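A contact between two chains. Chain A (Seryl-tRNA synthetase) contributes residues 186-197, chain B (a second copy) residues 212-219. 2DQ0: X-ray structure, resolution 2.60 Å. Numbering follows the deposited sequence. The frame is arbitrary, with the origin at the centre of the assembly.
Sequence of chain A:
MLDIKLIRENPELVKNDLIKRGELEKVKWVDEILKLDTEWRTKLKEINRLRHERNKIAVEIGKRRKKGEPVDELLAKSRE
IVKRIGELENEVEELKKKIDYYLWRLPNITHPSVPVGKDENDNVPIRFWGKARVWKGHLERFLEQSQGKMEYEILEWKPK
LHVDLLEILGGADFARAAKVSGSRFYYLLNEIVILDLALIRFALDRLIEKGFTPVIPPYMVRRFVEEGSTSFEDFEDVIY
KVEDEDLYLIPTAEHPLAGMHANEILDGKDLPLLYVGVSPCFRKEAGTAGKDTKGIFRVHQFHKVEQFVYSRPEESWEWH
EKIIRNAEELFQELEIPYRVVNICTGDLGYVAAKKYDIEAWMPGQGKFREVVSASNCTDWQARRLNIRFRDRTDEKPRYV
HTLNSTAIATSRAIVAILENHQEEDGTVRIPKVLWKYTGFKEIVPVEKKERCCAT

Chain A (186-197) YYLLNEIVILDL
Chain B (212-219) FTPVIPPY

Residues 187-189 of chain A and 213-216 of chain B form two short β-strands that join across the dimer interface in an antiparallel sense, their N-to-C directions 146° apart and their axes 4.6 Å apart at closest approach. In register, A:Tyr187 lies opposite B:Pro217, A:Leu188 opposite B:Ile216, A:Leu189 opposite B:Val215 and A:Asn190 opposite B:Pro214, with CA-CA separations of 4.5, 5.0, 4.7 and 5.0 Å. The chain A strand is extended, with phi/psi of -111/132, -106/139 and -126/165 for its three residues. At A:Asn190 the backbone turns sharply (39/-129), and the chain runs on into a helix, with A:Val193 at -70/-42 and A:Asp196 at -61/-56. B:Val215 (-143/144) and B:Ile216 (-116/109) keep the partner extended, and B:Pro217 (-88/180) and B:Pro218 (-75/145) follow.

A:Leu188 and B:Ile216 are the hydrogen-bonded pair of the ladder. A:Leu188 N donates to B:Ile216 O and B:Ile216 N donates to A:Leu188 O, each at 2.9 Å and nearly linear, at 167° and 162°. The proline at 214 has no amide hydrogen, but its carbonyl still serves the ladder: A:Asn190 N reaches B:Pro214 O at 3.0 Å in a weak bond, bent to 127°. CA-H...O contacts supplement these bonds, with A:Tyr187 CA 3.4 Å from B:Ile216 O, B:Val215 CA 3.2 Å from A:Leu188 O, and A:Leu189 CA 3.4 Å from B:Pro214 O.

The helix crosses the chain B strand at 55°, its axis approaching to 7.0 Å. Inside it, A:Leu195 N bonds to A:Glu191 O at 2.8 Å and A:Asp196 N to A:Ile192 O at 3.0 Å, an i to i-4 pattern. A:Val193 and A:Asp196, three residues apart and so nearly one turn on, both have CA-to-CB bonds pointing toward the chain B stretch.

Side chains sort onto the two faces of the sheet. On one, A:Leu188 (chi1 -124°, between wells; chi2 p) meets B:Ile216 (chi1 m, chi2 t), CB to CB at 4.0 Å. B:Ile216 has more area covered than any other residue of the two stretches, because the helix also packs against it: A:Val193, with chi1 t, places CG1 3.6 Å from B:Ile216 CG1, and A:Asp196 OD1 lies 3.9 Å from B:Ile216 CD1. That carboxylate is hydrogen-bonded elsewhere in the structure, so the methyl group abuts a satisfied polar group. A:Val193 also touches the proline, its CB 4.3 Å from B:Pro214 CB.

On the other face, A:Leu189 (chi1 m, chi2 t) brings CD2 to 4.0 Å from B:Val215 CB, an apolar contact. B:Val215 has chi1 at 22°, between wells, and its CG2 approaches the edge of the A:Tyr187 ring, 3.9 Å from CD2.

A:Tyr187 adopts chi1 m with chi2 83°. B:Pro218 CD sits 3.7 Å from the centroid of the A:Tyr187 ring and only 8° off its normal, a CH-π contact in which a proline C-H, polarised by the neighbouring nitrogen, points into the aromatic face. B:Pro218 CG also lies 3.4 Å from A:Tyr186 O.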

# COMPACT_ATOMS: atom_id res chain seq x y z
N TYR A 186 4.72 2.01 12.08
CA TYR A 186 5.81 2.86 12.53
C TYR A 186 6.13 3.98 11.54
O TYR A 186 5.68 3.95 10.39
CB TYR A 186 7.06 2.02 12.65
CG TYR A 186 7.30 1.26 11.37
CD1 TYR A 186 6.76 -0.01 11.20
CD2 TYR A 186 7.95 1.86 10.29
CE1 TYR A 186 6.86 -0.67 9.99
CE2 TYR A 186 8.07 1.19 9.05
CZ TYR A 186 7.52 -0.08 8.92
OH TYR A 186 7.62 -0.79 7.74
N TYR A 187 6.88 4.99 12.01
CA TYR A 187 7.39 6.04 11.14
C TYR A 187 8.87 5.66 11.19
O TYR A 187 9.41 5.39 12.27
CB TYR A 187 7.26 7.48 11.70
CG TYR A 187 5.89 8.10 11.66
CD1 TYR A 187 4.95 7.83 12.66
CD2 TYR A 187 5.53 8.96 10.62
CE1 TYR A 187 3.70 8.39 12.63
CE2 TYR A 187 4.26 9.53 10.57
CZ TYR A 187 3.35 9.24 11.59
OH TYR A 187 2.10 9.80 11.58
N LEU A 188 9.51 5.60 10.03
CA LEU A 188 10.93 5.31 9.96
C LEU A 188 11.57 6.69 9.63
O LEU A 188 11.02 7.46 8.81
CB LEU A 188 11.18 4.28 8.88
CG LEU A 188 11.89 2.98 9.20
CD1 LEU A 188 11.33 2.29 10.46
CD2 LEU A 188 11.73 2.09 7.98
N LEU A 189 12.70 7.00 10.26
CA LEU A 189 13.34 8.30 10.08
C LEU A 189 14.81 8.30 9.67
O LEU A 189 15.51 7.29 9.76
CB LEU A 189 13.22 9.11 11.38
CG LEU A 189 11.86 9.18 12.07
CD1 LEU A 189 12.05 9.58 13.52
CD2 LEU A 189 10.95 10.19 11.37
N ASN A 190 15.25 9.48 9.22
CA ASN A 190 16.62 9.75 8.81
C ASN A 190 17.40 8.69 8.03
O ASN A 190 16.92 8.17 7.02
CB ASN A 190 17.42 10.17 10.03
CG ASN A 190 16.76 11.29 10.77
OD1 ASN A 190 16.37 11.13 11.91
ND2 ASN A 190 16.61 12.42 10.11
N GLU A 191 18.60 8.39 8.50
CA GLU A 191 19.42 7.45 7.78
C GLU A 191 18.78 6.09 7.60
O GLU A 191 19.06 5.40 6.63
CB GLU A 191 20.82 7.36 8.41
CG GLU A 191 20.82 7.68 9.88
CD GLU A 191 20.97 9.16 10.17
OE1 GLU A 191 20.16 9.68 10.96
OE2 GLU A 191 21.91 9.79 9.65
N ILE A 192 17.86 5.72 8.49
CA ILE A 192 17.21 4.43 8.33
C ILE A 192 16.33 4.42 7.07
O ILE A 192 16.12 3.37 6.46
CB ILE A 192 16.36 4.09 9.57
CG1 ILE A 192 17.26 4.04 10.81
CG2 ILE A 192 15.66 2.75 9.35
CD1 ILE A 192 18.38 2.96 10.74
N VAL A 193 15.81 5.59 6.68
CA VAL A 193 15.00 5.66 5.47
C VAL A 193 15.92 5.45 4.28
O VAL A 193 15.58 4.73 3.34
CB VAL A 193 14.27 7.03 5.33
CG1 VAL A 193 13.57 7.11 3.99
CG2 VAL A 193 13.24 7.18 6.44
N ILE A 194 17.10 6.06 4.32
CA ILE A 194 18.05 5.88 3.23
C ILE A 194 18.51 4.43 3.18
O ILE A 194 18.67 3.86 2.10
CB ILE A 194 19.28 6.82 3.36
CG1 ILE A 194 19.08 8.11 2.56
CG2 ILE A 194 20.49 6.17 2.73
CD1 ILE A 194 17.79 8.80 2.79
N LEU A 195 18.71 3.84 4.35
CA LEU A 195 19.15 2.45 4.41
C LEU A 195 18.13 1.49 3.79
O LEU A 195 18.49 0.53 3.09
CB LEU A 195 19.43 2.06 5.88
CG LEU A 195 19.89 0.63 6.07
CD1 LEU A 195 21.17 0.39 5.28
CD2 LEU A 195 20.10 0.36 7.53
N ASP A 196 16.85 1.76 4.05
CA ASP A 196 15.75 0.96 3.54
C ASP A 196 15.80 1.02 2.02
O ASP A 196 15.86 -0.03 1.36
CB ASP A 196 14.42 1.52 4.07
CG ASP A 196 13.21 0.68 3.65
OD1 ASP A 196 12.36 0.41 4.51
OD2 ASP A 196 13.08 0.30 2.47
N LEU A 197 15.77 2.23 1.46
CA LEU A 197 15.83 2.36 0.00
C LEU A 197 17.09 1.73 -0.58
O LEU A 197 17.03 1.10 -1.64
CB LEU A 197 15.79 3.81 -0.46
CG LEU A 197 14.53 4.62 -0.14
CD1 LEU A 197 14.60 5.87 -1.02
CD2 LEU A 197 13.23 3.82 -0.39
N PHE B 212 15.49 18.82 5.42
CA PHE B 212 14.26 18.12 5.71
C PHE B 212 14.60 16.74 6.30
O PHE B 212 15.55 16.08 5.87
CB PHE B 212 13.42 17.99 4.43
CG PHE B 212 12.73 19.26 4.01
CD1 PHE B 212 13.48 20.39 3.64
CD2 PHE B 212 11.34 19.35 4.05
CE1 PHE B 212 12.84 21.61 3.31
CE2 PHE B 212 10.68 20.57 3.73
CZ PHE B 212 11.43 21.70 3.36
N THR B 213 13.83 16.34 7.31
CA THR B 213 13.99 15.03 7.95
C THR B 213 13.27 14.01 7.05
O THR B 213 12.08 14.16 6.77
CB THR B 213 13.34 15.04 9.36
OG1 THR B 213 14.06 15.93 10.20
CG2 THR B 213 13.31 13.63 9.98
N PRO B 214 13.99 12.99 6.56
CA PRO B 214 13.35 12.00 5.70
C PRO B 214 12.51 11.01 6.51
O PRO B 214 12.96 10.54 7.56
CB PRO B 214 14.52 11.33 4.99
CG PRO B 214 15.60 11.39 6.02
CD PRO B 214 15.45 12.79 6.60
N VAL B 215 11.31 10.69 6.03
CA VAL B 215 10.43 9.78 6.74
C VAL B 215 9.62 8.84 5.86
O VAL B 215 9.23 9.20 4.75
CB VAL B 215 9.48 10.59 7.70
CG1 VAL B 215 9.38 12.00 7.24
CG2 VAL B 215 8.08 9.96 7.79
N ILE B 216 9.44 7.62 6.36
CA ILE B 216 8.62 6.61 5.69
C ILE B 216 7.51 6.42 6.73
O ILE B 216 7.73 5.86 7.79
CB ILE B 216 9.36 5.26 5.49
CG1 ILE B 216 10.38 5.40 4.36
CG2 ILE B 216 8.35 4.17 5.15
CD1 ILE B 216 11.28 4.16 4.19
N PRO B 217 6.31 6.90 6.42
CA PRO B 217 5.14 6.82 7.30
C PRO B 217 4.32 5.56 7.18
O PRO B 217 4.64 4.65 6.41
CB PRO B 217 4.31 7.99 6.83
CG PRO B 217 4.43 7.80 5.33
CD PRO B 217 5.94 7.58 5.16
N PRO B 218 3.27 5.49 8.00
CA PRO B 218 2.41 4.31 7.90
C PRO B 218 1.63 4.58 6.62
O PRO B 218 1.33 5.75 6.31
CB PRO B 218 1.54 4.43 9.14
CG PRO B 218 2.51 5.02 10.13
CD PRO B 218 3.13 6.13 9.32
N TYR B 219 1.32 3.53 5.86
CA TYR B 219 0.59 3.71 4.62
C TYR B 219 -0.91 3.57 4.85
O TYR B 219 -1.71 3.84 3.95
CB TYR B 219 1.05 2.70 3.58
CG TYR B 219 2.53 2.76 3.30
CD1 TYR B 219 3.18 1.71 2.64
CD2 TYR B 219 3.28 3.88 3.66
CE1 TYR B 219 4.53 1.78 2.34
CE2 TYR B 219 4.64 3.95 3.37
CZ TYR B 219 5.25 2.89 2.70
OH TYR B 219 6.58 2.96 2.40